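Local coordinates for PadR family transcriptional regulator (Listeria monocytogenes, PDB 6ABQ), which is a PadR-family transcription factor that probably binds DNA through a winged helix-turn-helix domain and responds to a ligand, at residues Gly51-Tyr54 with Thr55-Arg59; Val58-Lys62 with Lys63-Glu67. All coordinates share one frame; numbering follows the deposited sequence.

Interaction 1 (Gly51-Tyr54 with Thr55-Arg59); sequences GTVY and TILVR
Thr55 OG1 folds back onto its own helix to meet Thr52 O: chi1 of 76° sets the hydroxyl between the backbone N and the carbonyl carbon, and from there it donates at 2.6 Å, in the carbonyl plane and on a lone pair. Ile56 N also donates to Thr52 O, at 3.2 Å, so this carbonyl is gripped by two donors. The same Thr55 torsion lays CG2 beside Gly51 O, 3.4 Å away, where the backbone bond from Thr55 N is weak. Tyr54 meets Leu57 through its ring: Leu57 CD1 lies 4.2 Å from Tyr54 CD1, oblique to the ring, while Tyr54 OH is hydrogen-bonded to Glu50. One residue on from the Ile56 bond, Leu57 N donates to Val53 O at 2.9 Å. Val53 and Leu57 run side by side, Val53 CG1 to Leu57 CD1 4.1 Å, and both pack on Ile36 of helix 33-42. The chemistry divides the helix: a buried aliphatic side faces the domain core, and on the exposed side the Thr55 hydroxyl has its hydrogen committed to a backbone carbonyl, leaving oxygen lone pairs as its remaining polar capacity.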
loop_
_atom_site.group_PDB
_atom_site.type_symbol
_atom_site.label_atom_id
_atom_site.label_comp_id
_atom_site.label_asym_id
_atom_site.label_seq_id
_atom_site.Cartn_x
_atom_site.Cartn_y
_atom_site.Cartn_z
ATOM N N GLY B 51 -8.418 5.709 16.076
ATOM C CA GLY B 51 -7.210 5.311 16.794
ATOM C C GLY B 51 -5.999 5.130 15.899
ATOM O O GLY B 51 -4.896 5.550 16.271
ATOM N N THR B 52 -6.204 4.521 14.723
ATOM C CA THR B 52 -5.135 4.378 13.720
ATOM C C THR B 52 -4.683 5.751 13.192
ATOM O O THR B 52 -3.470 6.011 13.109
ATOM C CB THR B 52 -5.525 3.422 12.559
ATOM O OG1 THR B 52 -5.981 2.175 13.099
ATOM C CG2 THR B 52 -4.332 3.145 11.622
ATOM N N VAL B 53 -5.650 6.616 12.864
ATOM C CA VAL B 53 -5.365 7.975 12.364
ATOM C C VAL B 53 -4.479 8.756 13.352
ATOM O O VAL B 53 -3.538 9.426 12.930
ATOM C CB VAL B 53 -6.661 8.752 11.964
ATOM C CG1 VAL B 53 -6.407 10.246 11.793
ATOM C CG2 VAL B 53 -7.239 8.189 10.671
ATOM N N TYR B 54 -4.767 8.625 14.650
ATOM C CA TYR B 54 -3.958 9.235 15.710
ATOM C C TYR B 54 -2.486 8.822 15.680
ATOM O O TYR B 54 -1.612 9.684 15.812
ATOM C CB TYR B 54 -4.570 8.991 17.098
ATOM C CG TYR B 54 -5.857 9.765 17.350
ATOM C CD1 TYR B 54 -5.960 11.122 17.010
ATOM C CD2 TYR B 54 -6.971 9.143 17.939
ATOM C CE1 TYR B 54 -7.132 11.833 17.235
ATOM C CE2 TYR B 54 -8.141 9.849 18.177
ATOM C CZ TYR B 54 -8.214 11.189 17.823
ATOM O OH TYR B 54 -9.367 11.894 18.043
ATOM N N THR B 55 -2.222 7.522 15.480
ATOM C CA THR B 55 -0.844 6.996 15.361
ATOM C C THR B 55 -0.094 7.626 14.177
ATOM O O THR B 55 1.081 7.966 14.290
ATOM C CB THR B 55 -0.773 5.445 15.244
ATOM O OG1 THR B 55 -1.152 5.027 13.928
ATOM C CG2 THR B 55 -1.643 4.738 16.282
ATOM N N ILE B 56 -0.795 7.783 13.052
ATOM C CA ILE B 56 -0.221 8.369 11.835
ATOM C C ILE B 56 0.058 9.865 12.029
ATOM O O ILE B 56 1.110 10.361 11.604
ATOM C CB ILE B 56 -1.078 8.087 10.572
ATOM C CG1 ILE B 56 -1.159 6.565 10.326
ATOM C CG2 ILE B 56 -0.485 8.795 9.352
ATOM C CD1 ILE B 56 -2.285 6.111 9.410
ATOM N N LEU B 57 -0.869 10.562 12.682
ATOM C CA LEU B 57 -0.658 11.956 13.078
ATOM C C LEU B 57 0.579 12.135 13.972
ATOM O O LEU B 57 1.349 13.078 13.780
ATOM C CB LEU B 57 -1.916 12.542 13.737
ATOM C CG LEU B 57 -3.156 12.780 12.849
ATOM C CD1 LEU B 57 -4.344 13.202 13.694
ATOM C CD2 LEU B 57 -2.910 13.781 11.723
ATOM N N VAL B 58 0.768 11.221 14.926
ATOM C CA VAL B 58 1.969 11.197 15.783
ATOM C C VAL B 58 3.239 11.022 14.927
ATOM O O VAL B 58 4.225 11.738 15.123
ATOM C CB VAL B 58 1.864 10.129 16.909
ATOM C CG1 VAL B 58 3.214 9.847 17.566
ATOM C CG2 VAL B 58 0.854 10.572 17.963
ATOM N N ARG B 59 3.179 10.099 13.966
ATOM C CA ARG B 59 4.282 9.856 13.031
ATOM C C ARG B 59 4.620 11.107 12.207
ATOM O O ARG B 59 5.799 11.446 12.046
ATOM C CB ARG B 59 3.988 8.657 12.123
ATOM C CG ARG B 59 5.152 8.293 11.212
ATOM C CD ARG B 59 4.953 6.938 10.560
ATOM N NE ARG B 59 4.148 7.009 9.340
ATOM C CZ ARG B 59 3.061 6.275 9.086
ATOM N NH1 ARG B 59 2.601 5.395 9.964
ATOM N NH2 ARG B 59 2.429 6.428 7.928
#

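Interaction 2 (Val58-Lys62 with Lys63-Glu67); sequences VRLEK and KGLVE
With chi1 of -67° in Leu60 and -50° in Leu65, each CG stands anti to its carbonyl carbon, and the two leucines cross at about a right angle, Leu60 CD2 meeting Leu65 CD1 at 3.8 Å. In Val66, chi1 turns CG1 anti to the carbonyl carbon, which leaves CG2 between the backbone N and that carbon. This second branch reaches back over the last helical turn, 3.6 Å from Glu61 N and 3.8 Å from Glu61 CG, while also touching Leu60 CB. Glu61 extends past the valine, and its OE2 is hydrogen-bonded to Tyr82 of strand 78-84.

The backbone ends the helix at this turn. Lys63 N donates to Arg59 O at 2.9 Å. Gly64 turns to positive phi (79°), a conformation that favours glycine, and the chain reverses toward the strand. Leu65 N then reaches Leu60 O at 3.0 Å in a nearly straight bond, whereas Gly64 N meets Glu61 O at 2.8 Å from well above the carbonyl plane.

On the outer side Lys63, extended beyond CG, brings its CE to the edge of the Arg59 guanidinium, near its plane. Arg59 NE and Lys63 NZ are 4.6 Å apart; the two cations flank one carboxylate, that of Glu19, and each forms a salt bridge with it. Leu60 and Leu65 also pack on Leu23, bringing helix 17-27 against the turn.

Positive phi at Gly64, with bonds back into the last turn and an apolar contact across it, makes this a Schellman motif; it ends the presumed recognition helix of a winged helix-turn-helix domain and leads into the first strand of its wing.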
loop_
_atom_site.group_PDB
_atom_site.type_symbol
_atom_site.label_atom_id
_atom_site.label_comp_id
_atom_site.label_asym_id
_atom_site.label_seq_id
_atom_site.Cartn_x
_atom_site.Cartn_y
_atom_site.Cartn_z
ATOM N N VAL B 58 0.768 11.221 14.926
ATOM C CA VAL B 58 1.969 11.197 15.783
ATOM C C VAL B 58 3.239 11.022 14.927
ATOM O O VAL B 58 4.225 11.738 15.123
ATOM C CB VAL B 58 1.864 10.129 16.909
ATOM C CG1 VAL B 58 3.214 9.847 17.566
ATOM C CG2 VAL B 58 0.854 10.572 17.963
ATOM N N ARG B 59 3.179 10.099 13.966
ATOM C CA ARG B 59 4.282 9.856 13.031
ATOM C C ARG B 59 4.620 11.107 12.207
ATOM O O ARG B 59 5.799 11.446 12.046
ATOM C CB ARG B 59 3.988 8.657 12.123
ATOM C CG ARG B 59 5.152 8.293 11.212
ATOM C CD ARG B 59 4.953 6.938 10.560
ATOM N NE ARG B 59 4.148 7.009 9.340
ATOM C CZ ARG B 59 3.061 6.275 9.086
ATOM N NH1 ARG B 59 2.601 5.395 9.964
ATOM N NH2 ARG B 59 2.429 6.428 7.928
ATOM N N LEU B 60 3.575 11.777 11.712
ATOM C CA LEU B 60 3.702 13.024 10.949
ATOM C C LEU B 60 4.369 14.161 11.719
ATOM O O LEU B 60 5.178 14.897 11.142
ATOM C CB LEU B 60 2.347 13.477 10.407
ATOM C CG LEU B 60 1.680 12.611 9.336
ATOM C CD1 LEU B 60 0.333 13.214 8.962
ATOM C CD2 LEU B 60 2.571 12.442 8.121
ATOM N N GLU B 61 4.029 14.295 13.002
ATOM C CA GLU B 61 4.692 15.249 13.905
ATOM C C GLU B 61 6.186 14.962 13.996
ATOM O O GLU B 61 7.000 15.869 13.843
ATOM C CB GLU B 61 4.110 15.175 15.321
ATOM C CG GLU B 61 2.708 15.731 15.485
ATOM C CD GLU B 61 2.181 15.565 16.897
ATOM O OE1 GLU B 61 2.927 15.128 17.793
ATOM O OE2 GLU B 61 1.004 15.877 17.120
ATOM N N LYS B 62 6.520 13.698 14.255
ATOM C CA LYS B 62 7.907 13.248 14.399
ATOM C C LYS B 62 8.692 13.431 13.099
ATOM O O LYS B 62 9.879 13.746 13.134
ATOM C CB LYS B 62 7.964 11.805 14.919
ATOM C CG LYS B 62 7.535 11.699 16.376
ATOM C CD LYS B 62 7.288 10.279 16.859
ATOM C CE LYS B 62 6.829 10.312 18.310
ATOM N NZ LYS B 62 6.704 8.978 18.949
ATOM N N LYS B 63 8.001 13.288 11.970
ATOM C CA LYS B 63 8.538 13.607 10.645
ATOM C C LYS B 63 8.713 15.117 10.401
ATOM O O LYS B 63 9.406 15.517 9.470
ATOM C CB LYS B 63 7.665 12.985 9.553
ATOM C CG LYS B 63 7.856 11.488 9.351
ATOM C CD LYS B 63 7.249 11.011 8.041
ATOM C CE LYS B 63 7.484 9.520 7.856
ATOM N NZ LYS B 63 7.111 9.058 6.488
ATOM N N GLY B 64 8.089 15.943 11.243
ATOM C CA GLY B 64 8.203 17.401 11.157
ATOM C C GLY B 64 7.343 18.015 10.070
ATOM O O GLY B 64 7.634 19.113 9.591
ATOM N N LEU B 65 6.267 17.316 9.712
ATOM C CA LEU B 65 5.427 17.661 8.557
ATOM C C LEU B 65 4.149 18.451 8.880
ATOM O O LEU B 65 3.465 18.939 7.964
ATOM C CB LEU B 65 5.078 16.386 7.758
ATOM C CG LEU B 65 6.204 15.420 7.350
ATOM C CD1 LEU B 65 5.615 14.234 6.608
ATOM C CD2 LEU B 65 7.313 16.073 6.524
ATOM N N VAL B 66 3.829 18.569 10.170
ATOM C CA VAL B 66 2.564 19.173 10.617
ATOM C C VAL B 66 2.743 20.171 11.753
ATOM O O VAL B 66 3.684 20.080 12.536
ATOM C CB VAL B 66 1.479 18.122 11.018
ATOM C CG1 VAL B 66 0.940 17.382 9.798
ATOM C CG2 VAL B 66 1.988 17.149 12.082
ATOM N N GLU B 67 1.807 21.117 11.824
ATOM C CA GLU B 67 1.740 22.122 12.876
ATOM C C GLU B 67 0.436 21.951 13.656
ATOM O O GLU B 67 -0.613 21.682 13.065
ATOM C CB GLU B 67 1.856 23.514 12.268
ATOM C CG GLU B 67 3.195 23.722 11.565
ATOM C CD GLU B 67 3.385 25.108 10.987
ATOM O OE1 GLU B 67 2.936 26.102 11.593
ATOM O OE2 GLU B 67 4.021 25.203 9.918
#

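Following the chain from its N terminus, helices 17-27 and 33-42 come first, and helix 50-62 then packs against both. Interaction 1 lies early in that helix and closes single helical turns. Interaction 2 begins where it ends, sharing Val58 and Arg59, and closes the short turn from the helix into strand 66-72. The two are consecutive and overlap in sequence, neither enclosing nor crossing the other, with centres about 10 Å apart. Residues 51-59 face helices 33-42 and 17-27; residues 58-67 join helix 17-27 to the two-stranded antiparallel wing and, through Leu65 and Glu67, to the start of helix 86-110. Glu19 of helix 17-27 meets the chain near the junction of the two interactions.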